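Local structure of RNA-binding protein RO60 (Deinococcus radiodurans, 2NVO) at residues R73-V76 against Q77-A80; P114-A117 against D118-A122; R342-D345 against A346-A350. The protein binds several small RNAs that accumulate during recovery from ultraviolet irradiation and contributes to the resistance of the bacterium to such irradiation. All coordinates share one frame; numbering follows the deposited sequence.

Contact 1. Residues R73-V76 against Q77-A80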
ATOM      1  N   ARG A  73       7.868 -23.739   1.370  1.00 27.43           N
ATOM      2  CA  ARG A  73       8.927 -24.479   0.685  1.00 30.10           C
ATOM      3  C   ARG A  73       8.437 -25.870   0.299  1.00 30.37           C
ATOM      4  O   ARG A  73       8.561 -26.294  -0.850  1.00 29.87           O
ATOM      5  CB  ARG A  73      10.165 -24.585   1.571  1.00 28.40           C
ATOM      6  CG  ARG A  73      10.913 -23.276   1.722  1.00 30.26           C
ATOM      7  CD  ARG A  73      12.064 -23.412   2.687  1.00 31.74           C
ATOM      8  NE  ARG A  73      11.605 -23.473   4.067  1.00 31.77           N
ATOM      9  CZ  ARG A  73      11.556 -22.418   4.876  1.00 33.61           C
ATOM     10  NH1 ARG A  73      11.950 -21.226   4.436  1.00 33.99           N
ATOM     11  NH2 ARG A  73      11.115 -22.551   6.121  1.00 29.95           N
ATOM     12  N   GLU A  74       7.870 -26.560   1.282  1.00 30.52           N
ATOM     13  CA  GLU A  74       7.301 -27.891   1.100  1.00 33.97           C
ATOM     14  C   GLU A  74       6.309 -27.936  -0.055  1.00 34.85           C
ATOM     15  O   GLU A  74       6.262 -28.905  -0.806  1.00 36.14           O
ATOM     16  CB  GLU A  74       6.621 -28.330   2.396  1.00 34.06           C
ATOM     17  CG  GLU A  74       5.388 -29.209   2.212  1.00 38.01           C
ATOM     18  CD  GLU A  74       4.335 -28.939   3.282  1.00 42.80           C
ATOM     19  OE1 GLU A  74       3.528 -27.999   3.101  1.00 37.31           O
ATOM     20  OE2 GLU A  74       4.318 -29.664   4.305  1.00 52.99           O
ATOM     21  N   LEU A  75       5.522 -26.880  -0.200  1.00 35.05           N
ATOM     22  CA  LEU A  75       4.543 -26.824  -1.270  1.00 32.18           C
ATOM     23  C   LEU A  75       5.210 -26.656  -2.622  1.00 33.65           C
ATOM     24  O   LEU A  75       4.748 -27.204  -3.616  1.00 34.20           O
ATOM     25  CB  LEU A  75       3.553 -25.685  -1.046  1.00 32.78           C
ATOM     26  CG  LEU A  75       2.652 -25.430  -2.254  1.00 31.51           C
ATOM     27  CD1 LEU A  75       1.729 -26.625  -2.487  1.00 36.46           C
ATOM     28  CD2 LEU A  75       1.846 -24.156  -2.061  1.00 32.54           C
ATOM     29  N   VAL A  76       6.287 -25.882  -2.662  1.00 34.46           N
ATOM     30  CA  VAL A  76       6.995 -25.646  -3.911  1.00 32.21           C
ATOM     31  C   VAL A  76       7.632 -26.932  -4.421  1.00 37.66           C
ATOM     32  O   VAL A  76       7.692 -27.166  -5.626  1.00 40.57           O
ATOM     33  CB  VAL A  76       8.069 -24.554  -3.764  1.00 33.89           C
ATOM     34  CG1 VAL A  76       9.009 -24.565  -4.963  1.00 32.31           C
ATOM     35  CG2 VAL A  76       7.411 -23.189  -3.610  1.00 30.33           C
ATOM     36  N   GLN A  77       8.100 -27.768  -3.501  1.00 36.71           N
ATOM     37  CA  GLN A  77       8.656 -29.064  -3.869  1.00 41.61           C
ATOM     38  C   GLN A  77       7.552 -30.007  -4.325  1.00 42.55           C
ATOM     39  O   GLN A  77       7.642 -30.621  -5.390  1.00 44.15           O
ATOM     40  CB  GLN A  77       9.405 -29.684  -2.690  1.00 40.76           C
ATOM     41  CG  GLN A  77      10.651 -28.930  -2.303  1.00 40.59           C
ATOM     42  CD  GLN A  77      11.615 -28.785  -3.464  1.00 42.06           C
ATOM     43  OE1 GLN A  77      12.066 -29.777  -4.043  1.00 46.82           O
ATOM     44  NE2 GLN A  77      11.943 -27.545  -3.809  1.00 36.39           N
ATOM     45  N   ARG A  78       6.505 -30.092  -3.509  1.00 42.91           N
ATOM     46  CA  ARG A  78       5.391 -31.005  -3.733  1.00 42.67           C
ATOM     47  C   ARG A  78       4.651 -30.722  -5.040  1.00 44.08           C
ATOM     48  O   ARG A  78       4.416 -31.632  -5.835  1.00 42.98           O
ATOM     49  CB  ARG A  78       4.420 -30.942  -2.554  1.00 41.63           C
ATOM     50  CG  ARG A  78       3.638 -32.223  -2.335  1.00 45.29           C
ATOM     51  CD  ARG A  78       2.537 -32.038  -1.308  1.00 47.60           C
ATOM     52  NE  ARG A  78       2.894 -31.071  -0.273  1.00 43.31           N
ATOM     53  CZ  ARG A  78       2.219 -29.951  -0.040  1.00 41.70           C
ATOM     54  NH1 ARG A  78       2.612 -29.124   0.916  1.00 41.21           N
ATOM     55  NH2 ARG A  78       1.145 -29.661  -0.761  1.00 39.66           N
ATOM     56  N   ASP A  79       4.292 -29.460  -5.262  1.00 41.01           N
ATOM     57  CA  ASP A  79       3.544 -29.069  -6.458  1.00 40.26           C
ATOM     58  C   ASP A  79       3.902 -27.647  -6.911  1.00 39.34           C
ATOM     59  O   ASP A  79       3.122 -26.707  -6.735  1.00 37.09           O
ATOM     60  CB  ASP A  79       2.036 -29.199  -6.206  1.00 38.31           C
ATOM     61  CG  ASP A  79       1.198 -28.988  -7.466  1.00 41.51           C
ATOM     62  OD1 ASP A  79       1.747 -28.563  -8.510  1.00 41.06           O
ATOM     63  OD2 ASP A  79      -0.025 -29.245  -7.408  1.00 40.68           O
ATOM     64  N   ALA A  80       5.084 -27.507  -7.502  1.00 38.54           N
ATOM     65  CA  ALA A  80       5.552 -26.220  -8.007  1.00 36.31           C
ATOM     66  C   ALA A  80       4.610 -25.642  -9.062  1.00 35.18           C
ATOM     67  O   ALA A  80       4.514 -24.422  -9.221  1.00 34.83           O
ATOM     68  CB  ALA A  80       6.958 -26.351  -8.566  1.00 33.09           C
TER
HETATM   69  O   HOH W   1      11.269 -25.158  -1.922  1.00 34.08           O
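Glu74 and Arg78 form an i to i+4 salt bridge on the last turn of helix 70-78, in the TROVE domain, a horseshoe of HEAT-like repeats. The two side chains run alongside each other in the same direction, and OE1 of Glu74 lies 2.6 Å from NH1 of Arg78. The carboxylate meets the guanidinium at its edge, near its plane, but the two planes are turned 69° apart, so a single oxygen makes the close approach instead of a two-pronged pair. A bend at chi3 (-32°) brings the Arg78 group back along the helix. Its other terminal nitrogen, NH2, is engaged by Asp40, so the guanidinium has two acidic partners, which probably hold its orientation.

Backbone bonds continue the helix to its end: the amide nitrogens of Gln77 and Arg78 donate to the carbonyl oxygens of Arg73 and Glu74, and Asp79 N donates to Leu75 O at 2.8 Å. Asp79 then leaves helical geometry and serves as N-cap of helix 80-93, its OD1 accepting from the amide of Leu82. The carbonyl oxygen of Arg73 also accepts a hydrogen bond from a water, which accepts one from NE2 of Gln77, itself bonded to the carbonyl of Thr112.

Apolar contacts lie on the buried side. Val76 and Ala80 both pack on Ile109 of helix 100-112, while Leu75 touches Leu44 and Asp40 of helix 40-50. Leu75 also crosses the arginine obliquely, its methyl carbon CD1 3.5 Å from Arg78 NH2.

Contact 2. Residues P114-A117 against D118-A122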
ATOM      1  N   PRO A 114      11.729 -29.058  -8.265  1.00 37.95           N
ATOM      2  CA  PRO A 114      12.333 -30.317  -8.729  1.00 41.20           C
ATOM      3  C   PRO A 114      12.329 -30.475 -10.253  1.00 40.51           C
ATOM      4  O   PRO A 114      13.288 -31.002 -10.816  1.00 41.84           O
ATOM      5  CB  PRO A 114      11.444 -31.388  -8.091  1.00 41.74           C
ATOM      6  CG  PRO A 114      10.830 -30.721  -6.906  1.00 43.02           C
ATOM      7  CD  PRO A 114      10.654 -29.284  -7.283  1.00 37.20           C
ATOM      8  N   ASN A 115      11.272 -30.013 -10.909  1.00 43.53           N
ATOM      9  CA  ASN A 115      11.133 -30.196 -12.349  1.00 43.43           C
ATOM     10  C   ASN A 115      11.671 -29.032 -13.181  1.00 45.13           C
ATOM     11  O   ASN A 115      11.640 -27.874 -12.760  1.00 41.91           O
ATOM     12  CB  ASN A 115       9.675 -30.471 -12.707  1.00 43.14           C
ATOM     13  CG  ASN A 115       9.088 -31.613 -11.907  1.00 43.58           C
ATOM     14  OD1 ASN A 115       7.876 -31.815 -11.895  1.00 52.97           O
ATOM     15  ND2 ASN A 115       9.945 -32.365 -11.226  1.00 42.10           N
ATOM     16  N   ALA A 116      12.160 -29.353 -14.373  1.00 41.19           N
ATOM     17  CA  ALA A 116      12.745 -28.358 -15.253  1.00 42.92           C
ATOM     18  C   ALA A 116      11.669 -27.522 -15.928  1.00 39.46           C
ATOM     19  O   ALA A 116      11.863 -26.341 -16.180  1.00 38.29           O
ATOM     20  CB  ALA A 116      13.640 -29.030 -16.296  1.00 48.58           C
ATOM     21  N   ALA A 117      10.534 -28.142 -16.222  1.00 41.90           N
ATOM     22  CA  ALA A 117       9.428 -27.433 -16.854  1.00 40.16           C
ATOM     23  C   ALA A 117       8.845 -26.379 -15.911  1.00 35.55           C
ATOM     24  O   ALA A 117       8.342 -25.347 -16.347  1.00 33.23           O
ATOM     25  CB  ALA A 117       8.349 -28.417 -17.282  1.00 40.55           C
ATOM     26  N   ASP A 118       8.908 -26.659 -14.614  1.00 38.23           N
ATOM     27  CA  ASP A 118       8.388 -25.740 -13.603  1.00 37.11           C
ATOM     28  C   ASP A 118       9.357 -24.578 -13.351  1.00 35.13           C
ATOM     29  O   ASP A 118       8.960 -23.417 -13.374  1.00 34.94           O
ATOM     30  CB  ASP A 118       8.072 -26.494 -12.309  1.00 37.95           C
ATOM     31  CG  ASP A 118       6.826 -27.355 -12.428  1.00 35.78           C
ATOM     32  OD1 ASP A 118       5.932 -27.003 -13.219  1.00 34.81           O
ATOM     33  OD2 ASP A 118       6.731 -28.380 -11.726  1.00 42.18           O
ATOM     34  N   ARG A 119      10.627 -24.896 -13.127  1.00 35.11           N
ATOM     35  CA  ARG A 119      11.654 -23.867 -13.038  1.00 33.66           C
ATOM     36  C   ARG A 119      11.612 -22.962 -14.263  1.00 32.67           C
ATOM     37  O   ARG A 119      11.815 -21.755 -14.165  1.00 31.70           O
ATOM     38  CB  ARG A 119      13.044 -24.494 -12.896  1.00 32.26           C
ATOM     39  CG  ARG A 119      13.256 -25.255 -11.598  1.00 36.04           C
ATOM     40  CD  ARG A 119      14.734 -25.570 -11.363  1.00 39.11           C
ATOM     41  NE  ARG A 119      15.324 -26.329 -12.467  1.00 45.40           N
ATOM     42  CZ  ARG A 119      15.554 -27.640 -12.444  1.00 45.71           C
ATOM     43  NH1 ARG A 119      15.255 -28.357 -11.368  1.00 43.73           N
ATOM     44  NH2 ARG A 119      16.095 -28.235 -13.501  1.00 47.54           N
ATOM     45  N   LYS A 120      11.346 -23.551 -15.422  1.00 33.06           N
ATOM     46  CA  LYS A 120      11.356 -22.812 -16.675  1.00 31.63           C
ATOM     47  C   LYS A 120      10.138 -21.902 -16.797  1.00 29.60           C
ATOM     48  O   LYS A 120      10.237 -20.770 -17.281  1.00 27.10           O
ATOM     49  CB  LYS A 120      11.429 -23.779 -17.871  1.00 38.32           C
ATOM     50  CG  LYS A 120      12.829 -24.337 -18.136  1.00 42.66           C
ATOM     51  CD  LYS A 120      12.904 -25.154 -19.434  1.00 48.57           C
ATOM     52  CE  LYS A 120      12.274 -26.539 -19.282  1.00 44.05           C
ATOM     53  NZ  LYS A 120      11.978 -27.159 -20.600  1.00 42.41           N
ATOM     54  N   ALA A 121       8.990 -22.411 -16.364  1.00 27.97           N
ATOM     55  CA  ALA A 121       7.748 -21.648 -16.397  1.00 30.95           C
ATOM     56  C   ALA A 121       7.815 -20.449 -15.444  1.00 28.50           C
ATOM     57  O   ALA A 121       7.312 -19.367 -15.755  1.00 28.04           O
ATOM     58  CB  ALA A 121       6.568 -22.544 -16.056  1.00 29.62           C
ATOM     59  N   ALA A 122       8.444 -20.646 -14.288  1.00 29.40           N
ATOM     60  CA  ALA A 122       8.663 -19.543 -13.355  1.00 27.32           C
ATOM     61  C   ALA A 122       9.485 -18.447 -14.026  1.00 25.77           C
ATOM     62  O   ALA A 122       9.083 -17.287 -14.055  1.00 22.57           O
ATOM     63  CB  ALA A 122       9.337 -20.035 -12.093  1.00 27.00           C
TER
HETATM   64  O   HOH W   2      15.209 -31.135 -13.229  1.00 41.26           O
HETATM   65  O   HOH W   3       8.655 -29.085  -9.860  1.00 40.04           O
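Arg119 N donates to Asn115 O in the first backbone bond at the start of helix 116-129, 3.2 Å long and almost straight at 174°. Lys120 N and Ala121 N follow with bonds to the carbonyls of Ala116 and Ala117. Two waters tie side chains to the chain just ahead of the helix. One donates a hydrogen bond to OD2 of Asp118 (2.8 Å) and accepts one from N of Asn115; the other donates to Pro114 O and accepts from NH2 of Arg119 (3.0 Å).

This is the N-terminal turn of a helix of the TROVE domain, a horseshoe built of HEAT-like repeats. Asn115 occupies the N-cap position, yet its side chain makes no capping bond. Instead it lies alongside Asp118, the amide and carboxylate planes only 20° apart.

The Arg119 chain bends at chi3 (-57°) and curls back over the turn, laying one face of its guanidinium over Asn115 O and CA of Ala116, each about 3.7 Å from the plane and offset toward the rim. NH1 bonds to the carbonyl of Ala113, which probably helps to hold the group against the incoming loop.

Packing contacts lie further out. Lys120 bends similarly, bringing CE to within 3.1 Å of Ala116 O, and both it and Arg119 touch Leu152 of helix 151-163. Asp118 rests on Ala80 and Ala81 of helix 80-93, while Ala121 touches Leu84 of the same helix.

Contact 3. Residues R342-D345 against A346-A350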
ATOM      1  N   ARG A 342      -7.784  27.454   3.084  1.00 20.01           N
ATOM      2  CA  ARG A 342      -8.764  26.990   2.106  1.00 20.25           C
ATOM      3  C   ARG A 342      -8.308  25.712   1.390  1.00 14.75           C
ATOM      4  O   ARG A 342      -9.124  25.008   0.805  1.00 16.32           O
ATOM      5  CB  ARG A 342      -9.132  28.113   1.115  1.00 19.78           C
ATOM      6  CG  ARG A 342     -10.133  29.120   1.691  1.00 24.65           C
ATOM      7  CD  ARG A 342     -10.412  30.306   0.753  1.00 23.58           C
ATOM      8  NE  ARG A 342     -11.123  29.876  -0.442  1.00 22.82           N
ATOM      9  CZ  ARG A 342     -10.560  29.731  -1.631  1.00 19.58           C
ATOM     10  NH1 ARG A 342      -9.276  30.012  -1.790  1.00 19.89           N
ATOM     11  NH2 ARG A 342     -11.288  29.323  -2.664  1.00 16.35           N
ATOM     12  N   VAL A 343      -7.009  25.416   1.431  1.00 12.42           N
ATOM     13  CA  VAL A 343      -6.502  24.151   0.888  1.00 13.44           C
ATOM     14  C   VAL A 343      -6.824  23.037   1.881  1.00 15.74           C
ATOM     15  O   VAL A 343      -7.301  21.973   1.500  1.00 12.25           O
ATOM     16  CB  VAL A 343      -4.975  24.189   0.603  1.00 14.83           C
ATOM     17  CG1 VAL A 343      -4.446  22.814   0.246  1.00 11.73           C
ATOM     18  CG2 VAL A 343      -4.651  25.179  -0.533  1.00 12.98           C
ATOM     19  N   VAL A 344      -6.568  23.301   3.160  1.00 14.84           N
ATOM     20  CA  VAL A 344      -7.004  22.385   4.214  1.00 18.45           C
ATOM     21  C   VAL A 344      -8.487  22.093   4.068  1.00 15.41           C
ATOM     22  O   VAL A 344      -8.919  20.945   4.157  1.00 15.32           O
ATOM     23  CB  VAL A 344      -6.735  22.967   5.608  1.00 16.51           C
ATOM     24  CG1 VAL A 344      -7.495  22.167   6.665  1.00 21.54           C
ATOM     25  CG2 VAL A 344      -5.243  22.970   5.883  1.00 14.33           C
ATOM     26  N   ASP A 345      -9.263  23.143   3.815  1.00 20.12           N
ATOM     27  CA  ASP A 345     -10.704  23.018   3.592  1.00 17.27           C
ATOM     28  C   ASP A 345     -11.033  22.116   2.412  1.00 16.60           C
ATOM     29  O   ASP A 345     -11.974  21.334   2.460  1.00 16.76           O
ATOM     30  CB  ASP A 345     -11.332  24.386   3.315  1.00 21.33           C
ATOM     31  CG  ASP A 345     -11.662  25.157   4.575  1.00 27.20           C
ATOM     32  OD1 ASP A 345     -11.716  24.548   5.667  1.00 32.19           O
ATOM     33  OD2 ASP A 345     -11.877  26.385   4.461  1.00 34.18           O
ATOM     34  N   ALA A 346     -10.290  22.267   1.323  1.00 17.21           N
ATOM     35  CA  ALA A 346     -10.580  21.503   0.113  1.00 15.06           C
ATOM     36  C   ALA A 346     -10.307  20.020   0.353  1.00 13.44           C
ATOM     37  O   ALA A 346     -10.940  19.136  -0.239  1.00 11.13           O
ATOM     38  CB  ALA A 346      -9.737  22.006  -1.022  1.00 13.26           C
ATOM     39  N   LEU A 347      -9.321  19.758   1.199  1.00 13.07           N
ATOM     40  CA  LEU A 347      -8.984  18.383   1.569  1.00 11.27           C
ATOM     41  C   LEU A 347     -10.111  17.728   2.368  1.00 11.91           C
ATOM     42  O   LEU A 347     -10.328  16.516   2.275  1.00 12.39           O
ATOM     43  CB  LEU A 347      -7.648  18.348   2.299  1.00 10.54           C
ATOM     44  CG  LEU A 347      -6.467  18.648   1.372  1.00  8.95           C
ATOM     45  CD1 LEU A 347      -5.230  18.932   2.187  1.00 12.62           C
ATOM     46  CD2 LEU A 347      -6.221  17.502   0.417  1.00  8.01           C
ATOM     47  N   GLU A 348     -10.847  18.527   3.128  1.00 14.50           N
ATOM     48  CA  GLU A 348     -12.024  18.016   3.818  1.00 15.42           C
ATOM     49  C   GLU A 348     -13.094  17.642   2.816  1.00 15.15           C
ATOM     50  O   GLU A 348     -13.824  16.676   3.018  1.00 13.74           O
ATOM     51  CB  GLU A 348     -12.553  19.017   4.851  1.00 18.57           C
ATOM     52  CG  GLU A 348     -11.733  19.027   6.128  1.00 19.28           C
ATOM     53  CD  GLU A 348     -11.998  20.234   7.012  1.00 22.01           C
ATOM     54  OE1 GLU A 348     -13.176  20.551   7.268  1.00 31.79           O
ATOM     55  OE2 GLU A 348     -11.014  20.861   7.462  1.00 31.53           O
ATOM     56  N   GLU A 349     -13.174  18.396   1.720  1.00 14.82           N
ATOM     57  CA  GLU A 349     -14.114  18.079   0.659  1.00 14.11           C
ATOM     58  C   GLU A 349     -13.689  16.843  -0.129  1.00 13.13           C
ATOM     59  O   GLU A 349     -14.525  16.021  -0.482  1.00 15.64           O
ATOM     60  CB  GLU A 349     -14.304  19.278  -0.297  1.00 18.02           C
ATOM     61  CG  GLU A 349     -15.368  19.021  -1.359  1.00 17.97           C
ATOM     62  CD  GLU A 349     -15.568  20.192  -2.327  1.00 24.88           C
ATOM     63  OE1 GLU A 349     -15.206  21.328  -1.974  1.00 20.70           O
ATOM     64  OE2 GLU A 349     -16.098  19.963  -3.436  1.00 29.32           O
ATOM     65  N   ALA A 350     -12.391  16.722  -0.417  1.00 11.52           N
ATOM     66  CA  ALA A 350     -11.858  15.547  -1.088  1.00 11.01           C
ATOM     67  C   ALA A 350     -12.169  14.273  -0.291  1.00 11.85           C
ATOM     68  O   ALA A 350     -12.517  13.247  -0.862  1.00  9.89           O
ATOM     69  CB  ALA A 350     -10.351  15.688  -1.315  1.00 10.99           C
TER
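Val343 and Leu347, one helical turn apart, present an apolar pair on helix 341-354, with CG1 of the valine 4.4 Å from CD1 of the leucine. The leucine CG lies anti to its carbonyl carbon (chi1 -70°), which carries the branch back over the preceding turn and sets CG 3.4 Å from Val343 O. Both residues are buried among other helices: Val343 meets Leu302 of helix 292-302 and Tyr325 of helix 315-326, whereas Leu347 reaches Leu275 and Leu278 of helix 271-283. Ala346, also buried, turns its methyl group to Thr303.

Two acidic side chains, Asp345 and Glu348, meet elsewhere on the helix. Glu348 extends beyond CG and crosses Val344, with OE2 3.8 Å from the valine CG1, a carboxylate oxygen lying against a methyl group. The same oxygen stands 4.2 Å from OD1 of Asp345, with the two carboxylate planes nearly perpendicular at 89°. These like charges probably repel each other mildly, an effect that Arg322 of helix 315-326 may temper through a long, weak ion pair with Glu348 OE2.

Backbone bonds run through residues 342-350 in the i to i+4 pattern, beginning with the Ala346 amide on Arg342 O. The bond from Leu347 N to Val343 O is 3.0 Å long, while those from Glu348 to Val344 and from Glu349 to Asp345 are slightly longer. Glu348 N also makes a second, weak bond to Asp345 O, 3.1 Å long with an angle of 123° at the hydrogen.

One face packed against neighbouring helices and another carrying acidic groups make this an amphipathic α-helix of the helical TROVE domain.

Overall arrangement
All three contacts are local, each formed within a continuous stretch of chain; none closes a loop, and they follow one another in series without nesting or crossing. From the N terminus, contact 1 covers the end of helix 70-78 and the turn into helix 80-93. The chain then passes through helix 100-112 to contact 2, where helix 116-129 begins. These two lie 12 Å apart between centres and touch through Gln77 with Pro114 and Ala80 with Asp118, bringing the junction of helices 70-78 and 80-93 against the start of helix 116-129. Contact 3, on helix 341-354, lies across the chain's centre, with nearest atoms about 40 Å from either, in the TROVE horseshoe that the VWFA-like domain closes into a ring.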